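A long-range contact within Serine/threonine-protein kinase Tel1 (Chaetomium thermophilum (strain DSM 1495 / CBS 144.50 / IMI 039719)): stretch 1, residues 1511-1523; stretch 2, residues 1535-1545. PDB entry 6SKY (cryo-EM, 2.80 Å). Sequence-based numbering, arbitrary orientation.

Stretch 1 1511-1523: FHAWFSKYLAAYD
Stretch 2 (1535-1545) AFRSITENAAH

Two helices that run antiparallel need not present the same kind of contact along their whole length; short side chains can coincide with the shortest CA-to-CA distance while larger ones meet further along. The pair in Tel1 illustrates this. Phe1511 to Ala1520 are helical, with phi/psi near -64/-42, and continue a helix begun earlier in the chain; Ala1521, at -85/-5, leads into Tyr1522 and Asp1523, both extended (-71/143 and -163/133). In the second stretch a helix, also begun earlier, runs on from Ala1535; Ala1544 has phi/psi of -65/-13 and His1545 of -133/15. The axes approach to 9.8 Å at a signed crossing angle of -165°, so rising numbers on one side meet falling numbers on the other: CA to CA, Ser1516 lies 6.3 Å from Ala1544, Leu1519 6.8 Å from Thr1540, and Ala1520 7.1 Å from Arg1537. The contact buries 390 Å² in total.

Along stretch 1, the first link is polar. The CA-to-CB bond of His1512 points sideways, but a t rotamer with chi2 at 125° carries the imidazole across, and NE2 donates a hydrogen bond to Ala1544 O at 3.2 Å, with an N-H...O angle of 152°. The carbonyl oxygen lies at the ring edge, near its plane, where an NH can address it. This is the one hydrogen bond assigned between the stretches, and its acceptor is backbone.

One turn later, Ser1516 points toward the partner, and its CB sits 4.2 Å from Ala1544 CB. Two short side chains here accompany the closest CA approach. The serine is p (chi1 41°), which turns OG back along its own helix, 2.7 Å from His1512 O and 2.8 Å from Ala1513 O.

Leu1519 supplies the apolar centre. It points toward stretch 2 in an m,t conformation. Its CD2 lies within reach of both Phe1536 CZ (4.1 Å) and Thr1540 CG2 (4.4 Å), and its CD1 adds a 4.2 Å approach to Thr1540 CG2. Thr1540, also p (51°), presents that methyl while OG1 stays 2.7 Å from Phe1536 O and 3.0 Å from Arg1537 O, beside its own backbone.

Ala1520 points away and contributes through its carbonyl: its O is 4.3 Å from NE of Arg1537, over one face of the guanidinium. Arg1537 leaves its helix sideways, and chi angles of -66°, -65°, -173° and 81° bring its end to stretch 1.

Beyond the helix, Tyr1522 closes the contact. Its t rotamer (chi2 88°) brings the ring to Phe1536, likewise t (chi2 91°), with Tyr1522 CD2 and Phe1536 CE2 3.5 Å apart. The ring centroids are 5.0 Å apart and the planes inclined at 34°, an oblique pairing in which Tyr1522 CE2 lies over one face of the phenylalanine. The tyrosine hydroxyl is hydrogen-bonded elsewhere in the structure. Tyr1522 O also lies 3.9 Å from Arg1537 NE, so Arg1537 NE lies near the carbonyl oxygens of two residues, Ala1520 and Tyr1522, either side of Ala1521 in sequence.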

ATOM      1  N   PHE A1511      68.898  -5.995  43.698  1.00 76.47           N
ATOM      2  CA  PHE A1511      68.250  -7.206  43.211  1.00 76.47           C
ATOM      3  C   PHE A1511      67.414  -6.920  41.974  1.00 76.47           C
ATOM      4  O   PHE A1511      67.395  -7.718  41.035  1.00 76.47           O
ATOM      5  CB  PHE A1511      67.374  -7.830  44.290  1.00 76.47           C
ATOM      6  CG  PHE A1511      66.527  -8.953  43.780  1.00 76.47           C
ATOM      7  CD1 PHE A1511      65.157  -8.824  43.695  1.00 76.47           C
ATOM      8  CD2 PHE A1511      67.110 -10.124  43.337  1.00 76.47           C
ATOM      9  CE1 PHE A1511      64.389  -9.851  43.207  1.00 76.47           C
ATOM     10  CE2 PHE A1511      66.346 -11.149  42.847  1.00 76.47           C
ATOM     11  CZ  PHE A1511      64.986 -11.014  42.780  1.00 76.47           C
ATOM     12  N   HIS A1512      66.699  -5.796  41.967  1.00 73.03           N
ATOM     13  CA  HIS A1512      65.911  -5.406  40.804  1.00 73.03           C
ATOM     14  C   HIS A1512      66.793  -5.265  39.572  1.00 73.03           C
ATOM     15  O   HIS A1512      66.449  -5.755  38.490  1.00 73.03           O
ATOM     16  CB  HIS A1512      65.175  -4.104  41.122  1.00 73.03           C
ATOM     17  CG  HIS A1512      64.300  -3.599  40.018  1.00 73.03           C
ATOM     18  ND1 HIS A1512      62.961  -3.330  40.203  1.00 73.03           N
ATOM     19  CD2 HIS A1512      64.573  -3.274  38.733  1.00 73.03           C
ATOM     20  CE1 HIS A1512      62.444  -2.884  39.074  1.00 73.03           C
ATOM     21  NE2 HIS A1512      63.401  -2.841  38.166  1.00 73.03           N
ATOM     22  N   ALA A1513      67.947  -4.613  39.725  1.00 72.48           N
ATOM     23  CA  ALA A1513      68.859  -4.445  38.597  1.00 72.48           C
ATOM     24  C   ALA A1513      69.404  -5.786  38.123  1.00 72.48           C
ATOM     25  O   ALA A1513      69.439  -6.064  36.916  1.00 72.48           O
ATOM     26  CB  ALA A1513      69.999  -3.505  38.981  1.00 72.48           C
ATOM     27  N   TRP A1514      69.836  -6.636  39.060  1.00 75.00           N
ATOM     28  CA  TRP A1514      70.349  -7.949  38.681  1.00 75.00           C
ATOM     29  C   TRP A1514      69.287  -8.770  37.968  1.00 75.00           C
ATOM     30  O   TRP A1514      69.571  -9.431  36.964  1.00 75.00           O
ATOM     31  CB  TRP A1514      70.854  -8.704  39.910  1.00 75.00           C
ATOM     32  CG  TRP A1514      71.184 -10.127  39.601  1.00 75.00           C
ATOM     33  CD1 TRP A1514      72.365 -10.606  39.132  1.00 75.00           C
ATOM     34  CD2 TRP A1514      70.311 -11.256  39.715  1.00 75.00           C
ATOM     35  NE1 TRP A1514      72.289 -11.963  38.951  1.00 75.00           N
ATOM     36  CE2 TRP A1514      71.035 -12.385  39.302  1.00 75.00           C
ATOM     37  CE3 TRP A1514      68.986 -11.419  40.128  1.00 75.00           C
ATOM     38  CZ2 TRP A1514      70.483 -13.661  39.292  1.00 75.00           C
ATOM     39  CZ3 TRP A1514      68.440 -12.686  40.115  1.00 75.00           C
ATOM     40  CH2 TRP A1514      69.186 -13.788  39.701  1.00 75.00           C
ATOM     41  N   PHE A1515      68.054  -8.736  38.474  1.00 71.93           N
ATOM     42  CA  PHE A1515      66.980  -9.529  37.895  1.00 71.93           C
ATOM     43  C   PHE A1515      66.625  -9.033  36.506  1.00 71.93           C
ATOM     44  O   PHE A1515      66.388  -9.837  35.599  1.00 71.93           O
ATOM     45  CB  PHE A1515      65.759  -9.487  38.810  1.00 71.93           C
ATOM     46  CG  PHE A1515      64.740 -10.543  38.512  1.00 71.93           C
ATOM     47  CD1 PHE A1515      65.085 -11.676  37.810  1.00 71.93           C
ATOM     48  CD2 PHE A1515      63.435 -10.397  38.931  1.00 71.93           C
ATOM     49  CE1 PHE A1515      64.154 -12.644  37.536  1.00 71.93           C
ATOM     50  CE2 PHE A1515      62.498 -11.362  38.656  1.00 71.93           C
ATOM     51  CZ  PHE A1515      62.861 -12.488  37.955  1.00 71.93           C
ATOM     52  N   SER A1516      66.579  -7.714  36.315  1.00 70.87           N
ATOM     53  CA  SER A1516      66.285  -7.189  34.988  1.00 70.87           C
ATOM     54  C   SER A1516      67.391  -7.540  34.003  1.00 70.87           C
ATOM     55  O   SER A1516      67.111  -7.876  32.849  1.00 70.87           O
ATOM     56  CB  SER A1516      66.072  -5.683  35.058  1.00 70.87           C
ATOM     57  OG  SER A1516      67.015  -5.087  35.923  1.00 70.87           O
ATOM     58  N   LYS A1517      68.651  -7.479  34.440  1.00 74.48           N
ATOM     59  CA  LYS A1517      69.745  -7.914  33.574  1.00 74.48           C
ATOM     60  C   LYS A1517      69.604  -9.385  33.211  1.00 74.48           C
ATOM     61  O   LYS A1517      69.785  -9.769  32.048  1.00 74.48           O
ATOM     62  CB  LYS A1517      71.087  -7.667  34.257  1.00 74.48           C
ATOM     63  CG  LYS A1517      71.411  -6.207  34.485  1.00 74.48           C
ATOM     64  CD  LYS A1517      72.753  -6.057  35.178  1.00 74.48           C
ATOM     65  CE  LYS A1517      73.094  -4.600  35.415  1.00 74.48           C
ATOM     66  NZ  LYS A1517      74.395  -4.450  36.120  1.00 74.48           N
ATOM     67  N   TYR A1518      69.287 -10.222  34.198  1.00 74.31           N
ATOM     68  CA  TYR A1518      69.102 -11.646  33.947  1.00 74.31           C
ATOM     69  C   TYR A1518      68.001 -11.882  32.923  1.00 74.31           C
ATOM     70  O   TYR A1518      68.159 -12.682  31.995  1.00 74.31           O
ATOM     71  CB  TYR A1518      68.782 -12.364  35.257  1.00 74.31           C
ATOM     72  CG  TYR A1518      68.436 -13.815  35.069  1.00 74.31           C
ATOM     73  CD1 TYR A1518      67.117 -14.233  35.010  1.00 74.31           C
ATOM     74  CD2 TYR A1518      69.429 -14.766  34.934  1.00 74.31           C
ATOM     75  CE1 TYR A1518      66.801 -15.557  34.825  1.00 74.31           C
ATOM     76  CE2 TYR A1518      69.123 -16.088  34.751  1.00 74.31           C
ATOM     77  CZ  TYR A1518      67.809 -16.480  34.696  1.00 74.31           C
ATOM     78  OH  TYR A1518      67.509 -17.808  34.513  1.00 74.31           O
ATOM     79  N   LEU A1519      66.874 -11.187  33.080  1.00 72.52           N
ATOM     80  CA  LEU A1519      65.755 -11.371  32.164  1.00 72.52           C
ATOM     81  C   LEU A1519      66.093 -10.874  30.768  1.00 72.52           C
ATOM     82  O   LEU A1519      65.701 -11.492  29.773  1.00 72.52           O
ATOM     83  CB  LEU A1519      64.520 -10.660  32.697  1.00 72.52           C
ATOM     84  CG  LEU A1519      63.915 -11.293  33.939  1.00 72.52           C
ATOM     85  CD1 LEU A1519      62.866 -10.380  34.522  1.00 72.52           C
ATOM     86  CD2 LEU A1519      63.325 -12.631  33.578  1.00 72.52           C
ATOM     87  N   ALA A1520      66.807  -9.751  30.672  1.00 75.07           N
ATOM     88  CA  ALA A1520      67.255  -9.282  29.367  1.00 75.07           C
ATOM     89  C   ALA A1520      68.166 -10.304  28.711  1.00 75.07           C
ATOM     90  O   ALA A1520      68.135 -10.483  27.488  1.00 75.07           O
ATOM     91  CB  ALA A1520      67.965  -7.937  29.507  1.00 75.07           C
ATOM     92  N   ALA A1521      68.973 -10.997  29.508  1.00 76.55           N
ATOM     93  CA  ALA A1521      69.857 -12.032  28.997  1.00 76.55           C
ATOM     94  C   ALA A1521      69.179 -13.389  28.874  1.00 76.55           C
ATOM     95  O   ALA A1521      69.799 -14.330  28.370  1.00 76.55           O
ATOM     96  CB  ALA A1521      71.092 -12.153  29.894  1.00 76.55           C
ATOM     97  N   TYR A1522      67.930 -13.516  29.316  1.00 77.41           N
ATOM     98  CA  TYR A1522      67.234 -14.795  29.254  1.00 77.41           C
ATOM     99  C   TYR A1522      66.878 -15.146  27.817  1.00 77.41           C
ATOM    100  O   TYR A1522      66.526 -14.279  27.015  1.00 77.41           O
ATOM    101  CB  TYR A1522      65.968 -14.754  30.109  1.00 77.41           C
ATOM    102  CG  TYR A1522      65.163 -16.032  30.085  1.00 77.41           C
ATOM    103  CD1 TYR A1522      65.423 -17.053  30.981  1.00 77.41           C
ATOM    104  CD2 TYR A1522      64.137 -16.215  29.169  1.00 77.41           C
ATOM    105  CE1 TYR A1522      64.696 -18.217  30.960  1.00 77.41           C
ATOM    106  CE2 TYR A1522      63.406 -17.377  29.145  1.00 77.41           C
ATOM    107  CZ  TYR A1522      63.689 -18.372  30.044  1.00 77.41           C
ATOM    108  OH  TYR A1522      62.962 -19.533  30.024  1.00 77.41           O
ATOM    109  N   ASP A1523      66.965 -16.434  27.498  1.00 81.69           N
ATOM    110  CA  ASP A1523      66.564 -16.939  26.192  1.00 81.69           C
ATOM    111  C   ASP A1523      66.392 -18.442  26.311  1.00 81.69           C
ATOM    112  O   ASP A1523      67.253 -19.119  26.878  1.00 81.69           O
ATOM    113  CB  ASP A1523      67.596 -16.600  25.113  1.00 81.69           C
ATOM    114  CG  ASP A1523      67.121 -16.960  23.717  1.00 81.69           C
ATOM    115  OD1 ASP A1523      65.956 -17.385  23.568  1.00 81.69           O
ATOM    116  OD2 ASP A1523      67.916 -16.819  22.765  1.00 81.69           O
ATOM    117  N   ALA A1535      57.097 -11.293  22.870  1.00 73.39           N
ATOM    118  CA  ALA A1535      56.180 -10.966  23.956  1.00 73.39           C
ATOM    119  C   ALA A1535      56.885 -11.021  25.301  1.00 73.39           C
ATOM    120  O   ALA A1535      56.685 -10.147  26.150  1.00 73.39           O
ATOM    121  CB  ALA A1535      54.986 -11.916  23.940  1.00 73.39           C
ATOM    122  N   PHE A1536      57.712 -12.042  25.513  1.00 71.81           N
ATOM    123  CA  PHE A1536      58.484 -12.145  26.744  1.00 71.81           C
ATOM    124  C   PHE A1536      59.410 -10.950  26.904  1.00 71.81           C
ATOM    125  O   PHE A1536      59.465 -10.327  27.974  1.00 71.81           O
ATOM    126  CB  PHE A1536      59.279 -13.451  26.740  1.00 71.81           C
ATOM    127  CG  PHE A1536      59.972 -13.742  28.031  1.00 71.81           C
ATOM    128  CD1 PHE A1536      59.344 -14.474  29.013  1.00 71.81           C
ATOM    129  CD2 PHE A1536      61.252 -13.288  28.262  1.00 71.81           C
ATOM    130  CE1 PHE A1536      59.973 -14.740  30.197  1.00 71.81           C
ATOM    131  CE2 PHE A1536      61.882 -13.551  29.450  1.00 71.81           C
ATOM    132  CZ  PHE A1536      61.240 -14.277  30.417  1.00 71.81           C
ATOM    133  N   ARG A1537      60.153 -10.621  25.846  1.00 73.75           N
ATOM    134  CA  ARG A1537      61.055  -9.476  25.901  1.00 73.75           C
ATOM    135  C   ARG A1537      60.302  -8.203  26.255  1.00 73.75           C
ATOM    136  O   ARG A1537      60.713  -7.452  27.146  1.00 73.75           O
ATOM    137  CB  ARG A1537      61.780  -9.311  24.566  1.00 73.75           C
ATOM    138  CG  ARG A1537      62.731 -10.438  24.227  1.00 73.75           C
ATOM    139  CD  ARG A1537      63.885 -10.499  25.204  1.00 73.75           C
ATOM    140  NE  ARG A1537      64.889 -11.471  24.788  1.00 73.75           N
ATOM    141  CZ  ARG A1537      65.827 -11.227  23.878  1.00 73.75           C
ATOM    142  NH1 ARG A1537      65.884 -10.043  23.285  1.00 73.75           N
ATOM    143  NH2 ARG A1537      66.705 -12.168  23.557  1.00 73.75           N
ATOM    144  N   SER A1538      59.189  -7.950  25.569  1.00 69.49           N
ATOM    145  CA  SER A1538      58.451  -6.712  25.786  1.00 69.49           C
ATOM    146  C   SER A1538      57.866  -6.655  27.189  1.00 69.49           C
ATOM    147  O   SER A1538      57.981  -5.634  27.872  1.00 69.49           O
ATOM    148  CB  SER A1538      57.355  -6.574  24.735  1.00 69.49           C
ATOM    149  OG  SER A1538      56.721  -7.817  24.516  1.00 69.49           O
ATOM    150  N   ILE A1539      57.245  -7.745  27.643  1.00 67.27           N
ATOM    151  CA  ILE A1539      56.658  -7.761  28.978  1.00 67.27           C
ATOM    152  C   ILE A1539      57.723  -7.487  30.029  1.00 67.27           C
ATOM    153  O   ILE A1539      57.580  -6.583  30.858  1.00 67.27           O
ATOM    154  CB  ILE A1539      55.939  -9.097  29.238  1.00 67.27           C
ATOM    155  CG1 ILE A1539      54.596  -9.133  28.513  1.00 67.27           C
ATOM    156  CG2 ILE A1539      55.728  -9.310  30.717  1.00 67.27           C
ATOM    157  CD1 ILE A1539      53.910 -10.473  28.583  1.00 67.27           C
ATOM    158  N   THR A1540      58.817  -8.249  29.997  1.00 67.33           N
ATOM    159  CA  THR A1540      59.848  -8.098  31.018  1.00 67.33           C
ATOM    160  C   THR A1540      60.475  -6.710  30.979  1.00 67.33           C
ATOM    161  O   THR A1540      60.626  -6.054  32.019  1.00 67.33           O
ATOM    162  CB  THR A1540      60.912  -9.173  30.834  1.00 67.33           C
ATOM    163  OG1 THR A1540      61.352  -9.172  29.471  1.00 67.33           O
ATOM    164  CG2 THR A1540      60.341 -10.532  31.167  1.00 67.33           C
ATOM    165  N   GLU A1541      60.836  -6.236  29.784  1.00 70.33           N
ATOM    166  CA  GLU A1541      61.509  -4.948  29.681  1.00 70.33           C
ATOM    167  C   GLU A1541      60.602  -3.807  30.119  1.00 70.33           C
ATOM    168  O   GLU A1541      61.027  -2.923  30.870  1.00 70.33           O
ATOM    169  CB  GLU A1541      62.004  -4.730  28.255  1.00 70.33           C
ATOM    170  CG  GLU A1541      62.326  -3.285  27.936  1.00 70.33           C
ATOM    171  CD  GLU A1541      63.285  -2.651  28.931  1.00 70.33           C
ATOM    172  OE1 GLU A1541      64.180  -3.355  29.445  1.00 70.33           O
ATOM    173  OE2 GLU A1541      63.135  -1.442  29.202  1.00 70.33           O
ATOM    174  N   ASN A1542      59.349  -3.800  29.665  1.00 67.76           N
ATOM    175  CA  ASN A1542      58.458  -2.718  30.055  1.00 67.76           C
ATOM    176  C   ASN A1542      58.138  -2.776  31.540  1.00 67.76           C
ATOM    177  O   ASN A1542      58.028  -1.734  32.191  1.00 67.76           O
ATOM    178  CB  ASN A1542      57.185  -2.759  29.216  1.00 67.76           C
ATOM    179  CG  ASN A1542      57.452  -2.519  27.747  1.00 67.76           C
ATOM    180  OD1 ASN A1542      57.731  -1.401  27.333  1.00 67.76           O
ATOM    181  ND2 ASN A1542      57.364  -3.571  26.951  1.00 67.76           N
ATOM    182  N   ALA A1543      58.012  -3.981  32.105  1.00 66.95           N
ATOM    183  CA  ALA A1543      57.779  -4.090  33.540  1.00 66.95           C
ATOM    184  C   ALA A1543      58.968  -3.589  34.342  1.00 66.95           C
ATOM    185  O   ALA A1543      58.793  -3.070  35.449  1.00 66.95           O
ATOM    186  CB  ALA A1543      57.466  -5.536  33.915  1.00 66.95           C
ATOM    187  N   ALA A1544      60.179  -3.728  33.807  1.00 69.73           N
ATOM    188  CA  ALA A1544      61.361  -3.287  34.535  1.00 69.73           C
ATOM    189  C   ALA A1544      61.418  -1.779  34.748  1.00 69.73           C
ATOM    190  O   ALA A1544      62.226  -1.323  35.562  1.00 69.73           O
ATOM    191  CB  ALA A1544      62.620  -3.748  33.804  1.00 69.73           C
ATOM    192  N   HIS A1545      60.586  -0.992  34.058  1.00 72.25           N
ATOM    193  CA  HIS A1545      60.710   0.461  34.093  1.00 72.25           C
ATOM    194  C   HIS A1545      59.394   1.188  34.325  1.00 72.25           C
ATOM    195  O   HIS A1545      59.333   2.403  34.112  1.00 72.25           O
ATOM    196  CB  HIS A1545      61.342   0.971  32.796  1.00 72.25           C
ATOM    197  CG  HIS A1545      62.743   0.500  32.585  1.00 72.25           C
ATOM    198  ND1 HIS A1545      63.058  -0.554  31.757  1.00 72.25           N
ATOM    199  CD2 HIS A1545      63.914   0.933  33.107  1.00 72.25           C
ATOM    200  CE1 HIS A1545      64.365  -0.748  31.773  1.00 72.25           C
ATOM    201  NE2 HIS A1545      64.907   0.142  32.584  1.00 72.25           N
TER